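Isoaspartyl dipeptidase (PDB 7CDH) probably hydrolyses isoaspartyl (beta-aspartyl) dipeptides, working as a zinc-dependent peptidase of the amidohydrolase family. Local coordinates at residues A[108-113]-A[146-151]; A[124-129]-A[337-342]; A[78-83]-A[114-119]. All coordinates share one frame; numbering follows the deposited sequence.

How the interactions relate
The three contacts lie in the TIM-barrel domain; helix 106-118, strand 122-127 and helix 141-147 are consecutive, whereas 337-342 comes far later in the chain. Interaction 3 closes first along the sequence and interaction 2 last, while interaction 1 interleaves with both. Helix 106-118 serves interactions 1 and 3, whose centres lie about 14 Å apart and which the salt bridge from Lys150 to Glu117 links directly. Strand 122-127 carries interaction 2, centred about 11 Å from interaction 1; Lys150 O probably bonds to Ile125 N, and Leu109 and Ala113 pack on this strand. Interactions 2 and 3, about 17 Å apart between centres, do not touch. The strand meets 337-342 on its side away from helix 106-118.

Interaction 1 of 3, residues A[108-113]-A[146-151]; sequences NLYAKA and VLIDKV
Tyr110 and Ala113, one helical turn apart on helix 106-118, face Ile148 and Lys150, which lie just beyond helix 141-147. The backbones stay well separated: the nearest CA atoms, those of Tyr110 and Lys150, are 7.8 Å apart. Ile148 is the first residue to leave helical geometry, and a type I beta turn from Ile148 to Val151 then bends the chain into strand 151-159, with Val151 N bonded to Ile148 O at 3.0 Å. This turn presents Ile148 and Lys150 to the same helix.

The gap is bridged by side chains. Tyr110 swings its ring away from its own backbone nitrogen (chi1 176°), which carries the ring out from the helix until CE1 lies 3.8 Å from CG2 of Ile148. That methyl also approaches CD1 of Tyr110, at 4.0 Å, and it meets the ring at a slant, neither squarely above it nor along its rim. The other pair is slimmer. Ala113 meets Lys150 mainly through its CB, against which CD of the lysine rests at 3.9 Å. Lys150 is extended through its middle carbons and then turns at chi4 (-66°), so that CE passes the alanine's carbonyl oxygen while the amine is directed elsewhere.

That amine makes a salt bridge with Glu117, one turn further along helix 106-118, and a hydrogen bond with Thr123 OG1, the same hydroxyl that bonds to the Ala113 carbonyl. Val146 and Leu147 of a second subunit pack on Tyr110 and Ile148, respectively, placing this contact beside a subunit interface. Chemically the lysine is divided: its aliphatic stem joins an apolar contact, whereas the nitrogen of this buried residue has an anionic partner, a setting that would be expected to favour the protonated form.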
loop_
_atom_site.group_PDB
_atom_site.type_symbol
_atom_site.label_atom_id
_atom_site.label_comp_id
_atom_site.label_asym_id
_atom_site.label_seq_id
_atom_site.Cartn_x
_atom_site.Cartn_y
_atom_site.Cartn_z
ATOM N N ASN A 108 -15.858 -14.263 -8.403
ATOM C CA ASN A 108 -17.028 -15.179 -8.442
ATOM C C ASN A 108 -17.797 -14.977 -9.758
ATOM O O ASN A 108 -18.266 -15.986 -10.309
ATOM C CB ASN A 108 -17.892 -14.948 -7.215
ATOM C CG ASN A 108 -19.098 -15.845 -7.106
ATOM O OD1 ASN A 108 -20.219 -15.330 -6.948
ATOM N ND2 ASN A 108 -18.866 -17.144 -7.095
ATOM N N LEU A 109 -17.943 -13.726 -10.224
ATOM C CA LEU A 109 -18.647 -13.405 -11.477
ATOM C C LEU A 109 -17.944 -14.093 -12.645
ATOM O O LEU A 109 -18.614 -14.653 -13.506
ATOM C CB LEU A 109 -18.665 -11.900 -11.658
ATOM C CG LEU A 109 -19.230 -11.449 -12.999
ATOM C CD1 LEU A 109 -20.697 -11.813 -13.073
ATOM C CD2 LEU A 109 -19.036 -9.960 -13.198
ATOM N N TYR A 110 -16.623 -14.034 -12.647
ATOM C CA TYR A 110 -15.749 -14.652 -13.664
ATOM C C TYR A 110 -15.931 -16.177 -13.602
ATOM O O TYR A 110 -16.081 -16.831 -14.653
ATOM C CB TYR A 110 -14.306 -14.216 -13.383
ATOM C CG TYR A 110 -13.278 -14.844 -14.284
ATOM C CD1 TYR A 110 -13.002 -14.274 -15.504
ATOM C CD2 TYR A 110 -12.570 -15.982 -13.930
ATOM C CE1 TYR A 110 -12.079 -14.826 -16.379
ATOM C CE2 TYR A 110 -11.629 -16.543 -14.784
ATOM C CZ TYR A 110 -11.399 -15.969 -16.026
ATOM O OH TYR A 110 -10.491 -16.429 -16.932
ATOM N N ALA A 111 -15.809 -16.739 -12.394
ATOM C CA ALA A 111 -15.864 -18.202 -12.153
ATOM C C ALA A 111 -17.215 -18.724 -12.666
ATOM O O ALA A 111 -17.202 -19.715 -13.401
ATOM C CB ALA A 111 -15.648 -18.534 -10.687
ATOM N N LYS A 112 -18.320 -18.083 -12.272
ATOM C CA LYS A 112 -19.688 -18.398 -12.759
ATOM C C LYS A 112 -19.752 -18.298 -14.287
ATOM O O LYS A 112 -20.203 -19.275 -14.902
ATOM C CB LYS A 112 -20.731 -17.472 -12.150
ATOM C CG LYS A 112 -22.163 -17.781 -12.557
ATOM C CD LYS A 112 -22.529 -19.238 -12.428
ATOM C CE LYS A 112 -24.014 -19.438 -12.220
ATOM N NZ LYS A 112 -24.384 -20.876 -12.226
ATOM N N ALA A 113 -19.238 -17.215 -14.881
ATOM C CA ALA A 113 -19.198 -17.055 -16.354
ATOM C C ALA A 113 -18.444 -18.231 -16.992
ATOM O O ALA A 113 -18.835 -18.677 -18.095
ATOM C CB ALA A 113 -18.613 -15.729 -16.771
ATOM N N VAL A 146 -8.055 -5.160 -20.599
ATOM C CA VAL A 146 -6.909 -5.572 -21.460
ATOM C C VAL A 146 -6.537 -7.012 -21.077
ATOM O O VAL A 146 -6.463 -7.838 -21.994
ATOM C CB VAL A 146 -5.765 -4.539 -21.403
ATOM C CG1 VAL A 146 -4.485 -4.989 -22.090
ATOM C CG2 VAL A 146 -6.197 -3.220 -21.998
ATOM N N LEU A 147 -6.501 -7.358 -19.786
ATOM C CA LEU A 147 -5.871 -8.626 -19.313
ATOM C C LEU A 147 -6.851 -9.810 -19.237
ATOM O O LEU A 147 -6.382 -10.954 -19.265
ATOM C CB LEU A 147 -5.236 -8.404 -17.938
ATOM C CG LEU A 147 -4.048 -7.448 -17.894
ATOM C CD1 LEU A 147 -3.425 -7.495 -16.507
ATOM C CD2 LEU A 147 -3.009 -7.781 -18.951
ATOM N N ILE A 148 -8.138 -9.575 -19.045
ATOM C CA ILE A 148 -9.177 -10.629 -18.822
ATOM C C ILE A 148 -10.095 -10.758 -20.047
ATOM O O ILE A 148 -10.931 -9.879 -20.270
ATOM C CB ILE A 148 -9.965 -10.246 -17.567
ATOM C CG1 ILE A 148 -9.034 -10.122 -16.365
ATOM C CG2 ILE A 148 -11.072 -11.235 -17.320
ATOM C CD1 ILE A 148 -9.650 -9.363 -15.245
ATOM N N ASP A 149 -9.949 -11.839 -20.801
ATOM C CA ASP A 149 -10.691 -12.105 -22.060
ATOM C C ASP A 149 -12.167 -11.717 -21.895
ATOM O O ASP A 149 -12.623 -10.882 -22.660
ATOM C CB ASP A 149 -10.396 -13.522 -22.570
ATOM C CG ASP A 149 -9.261 -13.550 -23.602
ATOM O OD1 ASP A 149 -9.174 -12.577 -24.396
ATOM O OD2 ASP A 149 -8.448 -14.523 -23.611
ATOM N N LYS A 150 -12.880 -12.220 -20.896
ATOM C CA LYS A 150 -14.357 -12.085 -20.856
ATOM C C LYS A 150 -14.802 -10.656 -20.513
ATOM O O LYS A 150 -15.991 -10.375 -20.710
ATOM C CB LYS A 150 -14.953 -13.090 -19.869
ATOM C CG LYS A 150 -15.019 -14.522 -20.393
ATOM C CD LYS A 150 -15.894 -15.420 -19.561
ATOM C CE LYS A 150 -15.799 -16.865 -19.974
ATOM N NZ LYS A 150 -16.342 -17.070 -21.332
ATOM N N VAL A 151 -13.956 -9.802 -19.929
ATOM C CA VAL A 151 -14.407 -8.431 -19.529
ATOM C C VAL A 151 -14.666 -7.604 -20.809
ATOM O O VAL A 151 -13.722 -7.464 -21.630
ATOM C CB VAL A 151 -13.380 -7.768 -18.602
ATOM C CG1 VAL A 151 -13.699 -6.310 -18.356
ATOM C CG2 VAL A 151 -13.268 -8.513 -17.292
#

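Interaction 2 of 3, residues A[124-129]-A[337-342]; sequences FIYTGS and RVFKLN
Tyr126 and Phe339 make the buried half of this contact, where strand 122-127 approaches the end of helix 333-339. The tyrosine hydroxyl does the touching: OH stands 3.5 Å from CZ of Phe339 and nearly as close to CE1, lying in the plane of the phenylalanine ring at its edge. The two side chains run at about a right angle. One face of the Phe339 ring is overlaid by CG1 of its neighbour Val338, 4.1 Å above the plane and over the ring centre, while Ile191 of strand 191-196 touches both Tyr126 and Phe339.

Strand 122-127 belongs to the parallel strands of the TIM barrel. Its outward residues, Ile125 and Thr127, meet helix 106-118, whereas Phe124 and Tyr126 project from the other side. Lys340, at positive phi (54°), leaves helical geometry in a Schellman motif; the reversal brings Leu341 round to the strand as well. The side chain of Tyr126 lies about 9 Å from a zinc ion.

Phe124 and Leu341 form the more open half, both being partly exposed. Here a methyl lies over a ring: CD2 of Leu341 sits 4.1 Å from the Phe124 centroid, 25° from the ring normal and displaced toward the rim, a CH-pi contact. CZ of Phe124 is the ring atom closest to that methyl, at 3.8 Å, and CD1 of the leucine only grazes CE1. A glycerol, probably from the crystallisation liquor, lies about 4 Å from the Phe124 side chain, and the carbonyl oxygens of Phe339 and Leu341 each hydrogen-bond a glycerol.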
loop_
_atom_site.group_PDB
_atom_site.type_symbol
_atom_site.label_atom_id
_atom_site.label_comp_id
_atom_site.label_asym_id
_atom_site.label_seq_id
_atom_site.Cartn_x
_atom_site.Cartn_y
_atom_site.Cartn_z
ATOM N N PHE A 124 -19.890 -13.352 -21.237
ATOM C CA PHE A 124 -18.981 -12.200 -21.107
ATOM C C PHE A 124 -19.381 -11.512 -19.819
ATOM O O PHE A 124 -20.497 -11.731 -19.321
ATOM C CB PHE A 124 -19.057 -11.267 -22.317
ATOM C CG PHE A 124 -18.885 -12.001 -23.621
ATOM C CD1 PHE A 124 -19.963 -12.602 -24.233
ATOM C CD2 PHE A 124 -17.625 -12.183 -24.171
ATOM C CE1 PHE A 124 -19.788 -13.383 -25.365
ATOM C CE2 PHE A 124 -17.463 -12.883 -25.356
ATOM C CZ PHE A 124 -18.540 -13.504 -25.937
ATOM N N ILE A 125 -18.486 -10.702 -19.281
ATOM C CA ILE A 125 -18.793 -10.019 -18.007
ATOM C C ILE A 125 -18.400 -8.562 -18.173
ATOM O O ILE A 125 -17.580 -8.261 -19.021
ATOM C CB ILE A 125 -18.085 -10.732 -16.837
ATOM C CG1 ILE A 125 -16.566 -10.618 -16.911
ATOM C CG2 ILE A 125 -18.504 -12.197 -16.783
ATOM C CD1 ILE A 125 -15.883 -11.046 -15.656
ATOM N N TYR A 126 -18.987 -7.724 -17.352
ATOM C CA TYR A 126 -18.465 -6.399 -16.989
ATOM C C TYR A 126 -17.568 -6.526 -15.759
ATOM O O TYR A 126 -17.757 -7.420 -14.938
ATOM C CB TYR A 126 -19.635 -5.485 -16.650
ATOM C CG TYR A 126 -20.602 -5.215 -17.772
ATOM C CD1 TYR A 126 -20.383 -4.178 -18.644
ATOM C CD2 TYR A 126 -21.768 -5.932 -17.915
ATOM C CE1 TYR A 126 -21.294 -3.865 -19.637
ATOM C CE2 TYR A 126 -22.691 -5.638 -18.898
ATOM C CZ TYR A 126 -22.452 -4.594 -19.759
ATOM O OH TYR A 126 -23.326 -4.251 -20.731
ATOM N N THR A 127 -16.653 -5.583 -15.623
ATOM C CA THR A 127 -15.963 -5.249 -14.367
ATOM C C THR A 127 -16.769 -4.136 -13.730
ATOM O O THR A 127 -17.759 -3.710 -14.341
ATOM C CB THR A 127 -14.497 -4.895 -14.587
ATOM O OG1 THR A 127 -14.084 -4.657 -13.252
ATOM C CG2 THR A 127 -14.246 -3.673 -15.444
ATOM N N GLY A 128 -16.398 -3.707 -12.531
ATOM C CA GLY A 128 -17.183 -2.703 -11.781
ATOM C C GLY A 128 -18.488 -3.257 -11.253
ATOM O O GLY A 128 -18.702 -4.485 -11.321
ATOM N N SER A 129 -19.347 -2.352 -10.771
ATOM C CA SER A 129 -20.684 -2.588 -10.172
ATOM C C SER A 129 -21.382 -1.220 -10.140
ATOM O O SER A 129 -20.852 -0.283 -10.796
ATOM C CB SER A 129 -20.570 -3.207 -8.770
ATOM O OG SER A 129 -20.011 -2.285 -7.799
ATOM N N ARG A 337 -24.161 -6.114 -32.223
ATOM C CA ARG A 337 -23.443 -4.919 -32.759
ATOM C C ARG A 337 -22.836 -4.191 -31.566
ATOM O O ARG A 337 -21.667 -3.861 -31.645
ATOM C CB ARG A 337 -24.340 -4.025 -33.616
ATOM C CG ARG A 337 -23.737 -2.695 -34.059
ATOM C CD ARG A 337 -24.616 -1.469 -33.762
ATOM N NE ARG A 337 -25.968 -1.777 -34.122
ATOM C CZ ARG A 337 -27.041 -1.603 -33.383
ATOM N NH1 ARG A 337 -26.997 -0.989 -32.223
ATOM N NH2 ARG A 337 -28.198 -2.013 -33.850
ATOM N N VAL A 338 -23.590 -4.032 -30.478
ATOM C CA VAL A 338 -23.123 -3.274 -29.283
ATOM C C VAL A 338 -21.823 -3.904 -28.756
ATOM O O VAL A 338 -20.885 -3.157 -28.550
ATOM C CB VAL A 338 -24.216 -3.177 -28.205
ATOM C CG1 VAL A 338 -23.659 -2.571 -26.938
ATOM C CG2 VAL A 338 -25.392 -2.338 -28.675
ATOM N N PHE A 339 -21.747 -5.236 -28.634
ATOM C CA PHE A 339 -20.642 -5.979 -27.969
ATOM C C PHE A 339 -19.606 -6.470 -28.975
ATOM O O PHE A 339 -18.636 -7.066 -28.499
ATOM C CB PHE A 339 -21.204 -7.155 -27.159
ATOM C CG PHE A 339 -22.016 -6.677 -25.992
ATOM C CD1 PHE A 339 -21.395 -6.069 -24.912
ATOM C CD2 PHE A 339 -23.392 -6.734 -26.024
ATOM C CE1 PHE A 339 -22.142 -5.578 -23.858
ATOM C CE2 PHE A 339 -24.138 -6.241 -24.972
ATOM C CZ PHE A 339 -23.513 -5.653 -23.901
ATOM N N LYS A 340 -19.777 -6.196 -30.269
ATOM C CA LYS A 340 -18.901 -6.654 -31.385
ATOM C C LYS A 340 -18.741 -8.177 -31.337
ATOM O O LYS A 340 -17.588 -8.651 -31.310
ATOM C CB LYS A 340 -17.537 -5.972 -31.353
ATOM C CG LYS A 340 -17.580 -4.451 -31.327
ATOM C CD LYS A 340 -17.277 -3.783 -32.649
ATOM C CE LYS A 340 -17.201 -2.269 -32.556
ATOM N NZ LYS A 340 -16.234 -1.826 -31.519
ATOM N N LEU A 341 -19.852 -8.918 -31.305
ATOM C CA LEU A 341 -19.820 -10.396 -31.278
ATOM C C LEU A 341 -20.140 -10.949 -32.670
ATOM O O LEU A 341 -21.011 -10.406 -33.348
ATOM C CB LEU A 341 -20.842 -10.896 -30.259
ATOM C CG LEU A 341 -20.690 -10.325 -28.860
ATOM C CD1 LEU A 341 -21.794 -10.845 -27.953
ATOM C CD2 LEU A 341 -19.305 -10.637 -28.284
ATOM N N ASN A 342 -19.529 -12.077 -33.020
ATOM C CA ASN A 342 -19.885 -12.857 -34.218
ATOM C C ASN A 342 -21.057 -13.763 -33.848
ATOM O O ASN A 342 -20.973 -14.969 -34.054
ATOM C CB ASN A 342 -18.621 -13.429 -34.862
ATOM C CG ASN A 342 -17.862 -12.289 -35.517
ATOM O OD1 ASN A 342 -16.781 -11.911 -35.066
ATOM N ND2 ASN A 342 -18.481 -11.641 -36.501
#

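Interaction 3 of 3, residues A[78-83]-A[114-119]; sequences PELKIS and KSLESE
Ile82 meets Leu116 and Glu119 without any aromatic ring, and the flat groups here are a peptide carbonyl and a carboxylate. The carbonyl of Leu116 has CD1 of Ile82 3.6 Å from its oxygen, a van der Waals approach. The carboxylate of Glu119 is not what touches most closely: the chain bends at chi2 (-95°), and OE1 takes a weak hydrogen bond from Asn384 N. Ile82 is met more closely by the glutamate stem, its CB next to the same CD1 methyl.

The rest is aliphatic packing. Ile82 turns its CG1 branch away from its backbone nitrogen (chi1 -173°), and this extended arm delivers CD1 to the Leu116 carbonyl and the CB of Glu119. Nearer its root, CB of Ile82 lies 4.0 Å from CD2 of Leu116. The other methyl of that leucine, CD1, reaches CD2 of Leu80, also at 4.0 Å, with the two leucine side chains at about a right angle. Leu116 thus spreads its two branches between Leu80 and Ile82, on either side of Lys81, whose CB points away from the other segment. The backbones come closest here too, with the CA atoms of Ile82 and Leu116 6.3 Å apart.

Polar links secure the incoming chain: Leu80 O accepts a hydrogen bond from Lys112 NZ, one turn before Leu116 on helix 106-118, and Leu80 is backbone-bonded to Ile64. Lys81 occupies the N-cap position of helix 82-86, so the contact joins the start of that short helix to the far part of helix 106-118. Leu121 and Leu383 add further cover to Ile82, while Leu116 also touches Thr123 of strand 122-127, setting the contact between the barrel strand beneath helix 106-118 and the C-terminal tail.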
loop_
_atom_site.group_PDB
_atom_site.type_symbol
_atom_site.label_atom_id
_atom_site.label_comp_id
_atom_site.label_asym_id
_atom_site.label_seq_id
_atom_site.Cartn_x
_atom_site.Cartn_y
_atom_site.Cartn_z
ATOM N N PRO A 78 -30.630 -16.124 -5.700
ATOM C CA PRO A 78 -29.765 -17.218 -6.101
ATOM C C PRO A 78 -29.049 -16.922 -7.428
ATOM O O PRO A 78 -29.439 -16.028 -8.133
ATOM C CB PRO A 78 -30.686 -18.449 -6.188
ATOM C CG PRO A 78 -32.107 -17.940 -6.127
ATOM C CD PRO A 78 -32.057 -16.481 -5.720
ATOM N N GLU A 79 -28.015 -17.706 -7.721
ATOM C CA GLU A 79 -27.250 -17.624 -8.978
ATOM C C GLU A 79 -28.125 -18.171 -10.122
ATOM O O GLU A 79 -29.143 -18.778 -9.858
ATOM C CB GLU A 79 -25.868 -18.257 -8.776
ATOM C CG GLU A 79 -25.797 -19.769 -8.790
ATOM C CD GLU A 79 -24.377 -20.328 -8.875
ATOM O OE1 GLU A 79 -23.442 -19.531 -9.044
ATOM O OE2 GLU A 79 -24.195 -21.561 -8.792
ATOM N N LEU A 80 -27.781 -17.845 -11.360
ATOM C CA LEU A 80 -28.496 -18.290 -12.574
ATOM C C LEU A 80 -28.306 -19.785 -12.725
ATOM O O LEU A 80 -27.170 -20.233 -12.526
ATOM C CB LEU A 80 -27.862 -17.591 -13.770
ATOM C CG LEU A 80 -28.509 -17.927 -15.101
ATOM C CD1 LEU A 80 -29.901 -17.327 -15.171
ATOM C CD2 LEU A 80 -27.655 -17.436 -16.247
ATOM N N LYS A 81 -29.334 -20.527 -13.130
ATOM C CA LYS A 81 -29.140 -21.956 -13.522
ATOM C C LYS A 81 -29.001 -22.001 -15.050
ATOM O O LYS A 81 -29.783 -21.314 -15.717
ATOM C CB LYS A 81 -30.299 -22.829 -13.047
ATOM C CG LYS A 81 -30.962 -22.442 -11.728
ATOM C CD LYS A 81 -30.616 -23.366 -10.559
ATOM C CE LYS A 81 -31.547 -24.552 -10.395
ATOM N NZ LYS A 81 -32.976 -24.155 -10.463
ATOM N N ILE A 82 -28.044 -22.751 -15.594
ATOM C CA ILE A 82 -27.913 -22.860 -17.067
ATOM C C ILE A 82 -29.208 -23.423 -17.663
ATOM O O ILE A 82 -29.602 -22.972 -18.756
ATOM C CB ILE A 82 -26.713 -23.687 -17.535
ATOM C CG1 ILE A 82 -26.633 -23.559 -19.056
ATOM C CG2 ILE A 82 -26.784 -25.146 -17.078
ATOM C CD1 ILE A 82 -25.238 -23.654 -19.612
ATOM N N SER A 83 -29.840 -24.377 -16.985
ATOM C CA SER A 83 -31.135 -24.966 -17.414
ATOM C C SER A 83 -32.192 -23.863 -17.661
ATOM O O SER A 83 -32.979 -24.051 -18.582
ATOM C CB SER A 83 -31.599 -26.000 -16.419
ATOM O OG SER A 83 -32.248 -25.379 -15.315
ATOM N N LYS A 114 -17.410 -18.726 -16.338
ATOM C CA LYS A 114 -16.576 -19.836 -16.885
ATOM C C LYS A 114 -17.331 -21.157 -16.776
ATOM O O LYS A 114 -17.177 -21.989 -17.703
ATOM C CB LYS A 114 -15.249 -19.996 -16.147
ATOM C CG LYS A 114 -14.199 -18.995 -16.575
ATOM C CD LYS A 114 -13.714 -19.298 -17.931
ATOM C CE LYS A 114 -12.449 -18.583 -18.305
ATOM N NZ LYS A 114 -11.596 -19.476 -19.119
ATOM N N SER A 115 -18.110 -21.350 -15.712
ATOM C CA SER A 115 -18.812 -22.636 -15.543
ATOM C C SER A 115 -20.033 -22.683 -16.481
ATOM O O SER A 115 -20.278 -23.771 -17.050
ATOM C CB SER A 115 -19.144 -22.944 -14.114
ATOM O OG SER A 115 -20.095 -22.057 -13.628
ATOM N N LEU A 116 -20.780 -21.585 -16.622
ATOM C CA LEU A 116 -21.836 -21.490 -17.657
ATOM C C LEU A 116 -21.204 -21.818 -19.015
ATOM O O LEU A 116 -21.779 -22.589 -19.740
ATOM C CB LEU A 116 -22.468 -20.104 -17.640
ATOM C CG LEU A 116 -23.266 -19.785 -16.382
ATOM C CD1 LEU A 116 -23.759 -18.345 -16.389
ATOM C CD2 LEU A 116 -24.429 -20.722 -16.245
ATOM N N GLU A 117 -19.994 -21.377 -19.298
ATOM C CA GLU A 117 -19.420 -21.597 -20.647
ATOM C C GLU A 117 -19.098 -23.091 -20.823
ATOM O O GLU A 117 -19.205 -23.607 -21.946
ATOM C CB GLU A 117 -18.208 -20.690 -20.862
ATOM C CG GLU A 117 -17.461 -20.960 -22.154
ATOM C CD GLU A 117 -16.098 -20.294 -22.311
ATOM O OE1 GLU A 117 -15.571 -19.695 -21.323
ATOM O OE2 GLU A 117 -15.542 -20.390 -23.427
ATOM N N SER A 118 -18.670 -23.760 -19.762
ATOM C CA SER A 118 -18.288 -25.190 -19.778
ATOM C C SER A 118 -19.494 -26.041 -20.135
ATOM O O SER A 118 -19.296 -27.064 -20.781
ATOM C CB SER A 118 -17.731 -25.632 -18.465
ATOM O OG SER A 118 -16.373 -25.316 -18.449
ATOM N N GLU A 119 -20.659 -25.658 -19.643
ATOM C CA GLU A 119 -21.934 -26.394 -19.792
ATOM C C GLU A 119 -22.544 -26.064 -21.165
ATOM O O GLU A 119 -23.566 -26.646 -21.473
ATOM C CB GLU A 119 -22.853 -26.009 -18.636
ATOM C CG GLU A 119 -22.324 -26.426 -17.269
ATOM C CD GLU A 119 -22.869 -27.758 -16.778
ATOM O OE1 GLU A 119 -23.626 -27.750 -15.768
ATOM O OE2 GLU A 119 -22.564 -28.798 -17.424
#